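Local coordinates for Endoglucanase(Endo-1,4-beta-glucanase)protein (Pseudomonas stutzeri, PDB 6R2J) that probably cleaves beta-1,4-glucosidic bonds of cellulose-like chains as a family 5 endoglucanase and is seen here with cellobiose bound, at residues H43-I52 and I296-M307. Residues are numbered along the deposited sequence; the frame is centred on the assembly and turned at random.
Sequences HFKYYADQGI and IEPRNGKDRPQM
Tyr46 OH is gripped twice: it donates to Asp303 OD1 at 2.6 Å, meeting it from above the carboxylate plane, and accepts from a water that also donates to Ile296 O and accepts from Arg304 N. Arg311 forms a salt bridge with Asp303 OD2. The phenol ring lies between Pro298 on one face, its CG 3.5 Å from the ring centroid in a CH-pi contact, and Gln50 CG on the other. CG of Tyr46 lies anti to the backbone N (chi1 175°), which sends the ring across to Pro298 and Asp303. Tyr47 OH donates to Glu297 OE1 at 2.6 Å, again from above the carboxylate plane; Gly286 N binds the same oxygen. The other oxygen, Glu297 OE2, meets the edge of the His43 ring at CD2, 3.2 Å away. Bent at chi2 and chi3, Met307 brings CE to 3.4 Å from Tyr47 CD1 and 3.5 Å from Ile52 CD1. Replacing Tyr46 by an alanine is likely to cost Asp303 OD1 and the water their phenol partner and strip the ring from Pro298 CG. Two phenol-to-carboxylate bonds thus join the first helix of the TIM barrel to the segment following its last strand, 280-285, and Arg311 and Gly286 N probably help offset the carboxylate charges.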
loop_
_atom_site.group_PDB
_atom_site.type_symbol
_atom_site.label_atom_id
_atom_site.label_comp_id
_atom_site.label_asym_id
_atom_site.label_seq_id
_atom_site.Cartn_x
_atom_site.Cartn_y
_atom_site.Cartn_z
ATOM N N HIS A 43 6.993 -16.353 5.221
ATOM C CA HIS A 43 6.042 -15.547 4.469
ATOM C C HIS A 43 6.647 -15.076 3.153
ATOM O O HIS A 43 6.045 -15.234 2.085
ATOM C CB HIS A 43 5.552 -14.382 5.337
ATOM C CG HIS A 43 4.915 -14.832 6.612
ATOM N ND1 HIS A 43 5.504 -14.658 7.844
ATOM C CD2 HIS A 43 3.751 -15.480 6.837
ATOM C CE1 HIS A 43 4.711 -15.151 8.777
ATOM N NE2 HIS A 43 3.654 -15.683 8.188
ATOM N N PHE A 44 7.845 -14.523 3.196
ATOM C CA PHE A 44 8.427 -14.013 1.964
ATOM C C PHE A 44 8.708 -15.138 0.984
ATOM O O PHE A 44 8.538 -14.959 -0.226
ATOM C CB PHE A 44 9.684 -13.248 2.299
ATOM C CG PHE A 44 9.425 -12.040 3.154
ATOM C CD1 PHE A 44 9.153 -10.808 2.570
ATOM C CD2 PHE A 44 9.418 -12.132 4.564
ATOM C CE1 PHE A 44 8.932 -9.705 3.353
ATOM C CE2 PHE A 44 9.176 -11.000 5.356
ATOM C CZ PHE A 44 8.948 -9.797 4.750
ATOM N N LYS A 45 9.135 -16.300 1.497
ATOM C CA LYS A 45 9.374 -17.479 0.671
ATOM C C LYS A 45 8.081 -17.980 0.035
ATOM O O LYS A 45 8.048 -18.300 -1.162
ATOM C CB LYS A 45 9.999 -18.580 1.532
ATOM C CG LYS A 45 10.387 -19.901 0.822
ATOM C CD LYS A 45 11.011 -19.696 -0.530
ATOM C CE LYS A 45 11.607 -20.983 -1.074
ATOM N NZ LYS A 45 11.371 -22.169 -0.234
ATOM N N TYR A 46 7.007 -18.082 0.819
ATOM C CA TYR A 46 5.738 -18.510 0.246
ATOM C C TYR A 46 5.333 -17.614 -0.923
ATOM O O TYR A 46 5.015 -18.103 -2.008
ATOM C CB TYR A 46 4.632 -18.535 1.302
ATOM C CG TYR A 46 3.295 -18.872 0.670
ATOM C CD1 TYR A 46 3.012 -20.152 0.257
ATOM C CD2 TYR A 46 2.337 -17.887 0.452
ATOM C CE1 TYR A 46 1.795 -20.440 -0.359
ATOM C CE2 TYR A 46 1.141 -18.153 -0.137
ATOM C CZ TYR A 46 0.863 -19.426 -0.552
ATOM O OH TYR A 46 -0.345 -19.695 -1.160
ATOM N N TYR A 47 5.311 -16.299 -0.724
ATOM C CA TYR A 47 4.782 -15.437 -1.784
ATOM C C TYR A 47 5.723 -15.398 -2.972
ATOM O O TYR A 47 5.281 -15.424 -4.117
ATOM C CB TYR A 47 4.426 -14.056 -1.238
ATOM C CG TYR A 47 3.241 -14.157 -0.308
ATOM C CD1 TYR A 47 1.927 -14.274 -0.804
ATOM C CD2 TYR A 47 3.430 -14.206 1.056
ATOM C CE1 TYR A 47 0.833 -14.408 0.053
ATOM C CE2 TYR A 47 2.369 -14.330 1.928
ATOM C CZ TYR A 47 1.065 -14.417 1.442
ATOM O OH TYR A 47 0.026 -14.524 2.346
ATOM N N ALA A 48 7.030 -15.401 -2.725
ATOM C CA ALA A 48 7.973 -15.585 -3.828
ATOM C C ALA A 48 7.684 -16.875 -4.586
ATOM O O ALA A 48 7.720 -16.910 -5.825
ATOM C CB ALA A 48 9.403 -15.637 -3.290
ATOM N N ASP A 49 7.411 -17.960 -3.859
ATOM C CA ASP A 49 7.148 -19.229 -4.537
ATOM C C ASP A 49 5.928 -19.131 -5.448
ATOM O O ASP A 49 5.830 -19.848 -6.448
ATOM C CB ASP A 49 6.961 -20.349 -3.507
ATOM C CG ASP A 49 8.277 -20.867 -2.950
ATOM O OD1 ASP A 49 9.363 -20.422 -3.393
ATOM O OD2 ASP A 49 8.221 -21.727 -2.050
ATOM N N GLN A 50 4.988 -18.261 -5.112
ATOM C CA GLN A 50 3.798 -18.027 -5.912
ATOM C C GLN A 50 4.028 -17.025 -7.036
ATOM O O GLN A 50 3.069 -16.677 -7.732
ATOM C CB GLN A 50 2.676 -17.536 -4.995
ATOM C CG GLN A 50 2.398 -18.439 -3.797
ATOM C CD GLN A 50 1.813 -19.832 -4.178
ATOM O OE1 GLN A 50 0.963 -19.953 -5.080
ATOM N NE2 GLN A 50 2.257 -20.877 -3.467
ATOM N N GLY A 51 5.267 -16.577 -7.254
ATOM C CA GLY A 51 5.564 -15.630 -8.309
ATOM C C GLY A 51 5.358 -14.178 -7.962
ATOM O O GLY A 51 5.273 -13.338 -8.872
ATOM N N ILE A 52 5.239 -13.856 -6.674
ATOM C CA ILE A 52 4.931 -12.502 -6.214
ATOM C C ILE A 52 6.239 -11.887 -5.756
ATOM O O ILE A 52 6.918 -12.436 -4.878
ATOM C CB ILE A 52 3.912 -12.506 -5.065
ATOM C CG1 ILE A 52 2.526 -12.975 -5.502
ATOM C CG2 ILE A 52 3.757 -11.139 -4.513
ATOM C CD1 ILE A 52 1.564 -13.209 -4.356
ATOM N N ILE A 296 -5.297 -13.795 2.407
ATOM C CA ILE A 296 -4.706 -14.675 1.404
ATOM C C ILE A 296 -3.580 -15.552 1.965
ATOM O O ILE A 296 -2.973 -16.326 1.207
ATOM C CB ILE A 296 -4.237 -13.812 0.216
ATOM C CG1 ILE A 296 -4.024 -14.621 -1.065
ATOM C CG2 ILE A 296 -2.962 -13.101 0.570
ATOM C CD1 ILE A 296 -3.665 -13.767 -2.304
ATOM N N GLU A 297 -3.320 -15.489 3.274
ATOM C CA GLU A 297 -2.309 -16.334 3.888
ATOM C C GLU A 297 -2.776 -17.787 3.888
ATOM O O GLU A 297 -3.909 -18.065 4.315
ATOM C CB GLU A 297 -2.077 -15.846 5.306
ATOM C CG GLU A 297 -0.953 -16.518 6.053
ATOM C CD GLU A 297 0.377 -16.276 5.435
ATOM O OE1 GLU A 297 0.531 -15.251 4.764
ATOM O OE2 GLU A 297 1.271 -17.120 5.626
ATOM N N PRO A 298 -1.950 -18.734 3.396
ATOM C CA PRO A 298 -2.362 -20.144 3.386
ATOM C C PRO A 298 -2.525 -20.747 4.776
ATOM O O PRO A 298 -2.006 -20.271 5.794
ATOM C CB PRO A 298 -1.239 -20.845 2.625
ATOM C CG PRO A 298 -0.053 -19.927 2.774
ATOM C CD PRO A 298 -0.648 -18.560 2.713
ATOM N N ARG A 299 -3.308 -21.817 4.792
ATOM C CA ARG A 299 -3.748 -22.474 6.008
ATOM C C ARG A 299 -3.547 -23.954 5.766
ATOM O O ARG A 299 -4.100 -24.488 4.808
ATOM C CB ARG A 299 -5.245 -22.281 6.248
ATOM C CG ARG A 299 -5.688 -20.865 6.296
ATOM C CD ARG A 299 -7.195 -20.750 6.335
ATOM N NE ARG A 299 -7.549 -19.340 6.275
ATOM C CZ ARG A 299 -8.765 -18.844 6.464
ATOM N NH1 ARG A 299 -9.773 -19.671 6.722
ATOM N NH2 ARG A 299 -8.958 -17.515 6.374
ATOM N N ASN A 300 -2.797 -24.611 6.649
ATOM C CA ASN A 300 -2.546 -26.042 6.506
ATOM C C ASN A 300 -1.764 -26.329 5.245
ATOM O O ASN A 300 -1.822 -27.451 4.723
ATOM C CB ASN A 300 -3.845 -26.850 6.435
ATOM C CG ASN A 300 -4.993 -26.192 7.186
ATOM O OD1 ASN A 300 -5.990 -25.708 6.594
ATOM N ND2 ASN A 300 -4.876 -26.197 8.511
ATOM N N GLY A 301 -0.997 -25.347 4.778
ATOM C CA GLY A 301 -0.335 -25.478 3.498
ATOM C C GLY A 301 -1.269 -25.430 2.302
ATOM O O GLY A 301 -0.827 -25.628 1.160
ATOM N N LYS A 302 -2.540 -25.115 2.529
ATOM C CA LYS A 302 -3.536 -25.019 1.474
ATOM C C LYS A 302 -3.615 -23.573 0.975
ATOM O O LYS A 302 -3.968 -22.653 1.728
ATOM C CB LYS A 302 -4.875 -25.511 2.034
ATOM C CG LYS A 302 -5.996 -25.707 1.008
ATOM C CD LYS A 302 -7.322 -26.041 1.706
ATOM C CE LYS A 302 -7.965 -24.784 2.328
ATOM N NZ LYS A 302 -7.620 -24.589 3.783
ATOM N N ASP A 303 -3.292 -23.383 -0.302
ATOM C CA ASP A 303 -3.464 -22.076 -0.908
ATOM C C ASP A 303 -4.898 -21.630 -0.741
ATOM O O ASP A 303 -5.826 -22.444 -0.756
ATOM C CB ASP A 303 -3.190 -22.115 -2.406
ATOM C CG ASP A 303 -1.754 -22.401 -2.722
ATOM O OD1 ASP A 303 -0.848 -22.117 -1.874
ATOM O OD2 ASP A 303 -1.533 -22.919 -3.836
ATOM N N ARG A 304 -5.063 -20.317 -0.595
ATOM C CA ARG A 304 -6.348 -19.663 -0.471
ATOM C C ARG A 304 -6.969 -19.438 -1.840
ATOM O O ARG A 304 -6.271 -19.387 -2.861
ATOM C CB ARG A 304 -6.163 -18.323 0.233
ATOM C CG ARG A 304 -5.782 -18.473 1.693
ATOM C CD ARG A 304 -7.005 -18.831 2.522
ATOM N NE ARG A 304 -7.813 -17.638 2.788
ATOM C CZ ARG A 304 -9.120 -17.638 3.034
ATOM N NH1 ARG A 304 -9.780 -18.794 3.044
ATOM N NH2 ARG A 304 -9.740 -16.482 3.284
ATOM N N PRO A 305 -8.297 -19.316 -1.890
ATOM C CA PRO A 305 -8.946 -19.109 -3.195
ATOM C C PRO A 305 -8.490 -17.834 -3.882
ATOM O O PRO A 305 -8.497 -17.747 -5.112
ATOM C CB PRO A 305 -10.449 -19.054 -2.867
ATOM C CG PRO A 305 -10.600 -19.445 -1.424
ATOM C CD PRO A 305 -9.249 -19.296 -0.759
ATOM N N GLN A 306 -8.132 -16.813 -3.105
ATOM C CA GLN A 306 -7.701 -15.551 -3.683
ATOM C C GLN A 306 -6.317 -15.661 -4.291
ATOM O O GLN A 306 -6.019 -14.967 -5.277
ATOM C CB GLN A 306 -7.719 -14.444 -2.626
ATOM C CG GLN A 306 -9.072 -14.243 -1.933
ATOM C CD GLN A 306 -9.190 -15.032 -0.638
ATOM O OE1 GLN A 306 -8.572 -16.076 -0.486
ATOM N NE2 GLN A 306 -9.996 -14.532 0.303
ATOM N N MET A 307 -5.442 -16.494 -3.720
ATOM C CA MET A 307 -4.163 -16.753 -4.377
ATOM C C MET A 307 -4.384 -17.460 -5.712
ATOM O O MET A 307 -3.819 -17.067 -6.737
ATOM C CB MET A 307 -3.262 -17.562 -3.435
ATOM C CG MET A 307 -1.839 -17.826 -3.911
ATOM S SD MET A 307 -0.925 -16.405 -4.461
ATOM C CE MET A 307 -0.421 -15.692 -2.892
HETATM O O HOH W 1 -2.613 -18.643 -0.105
#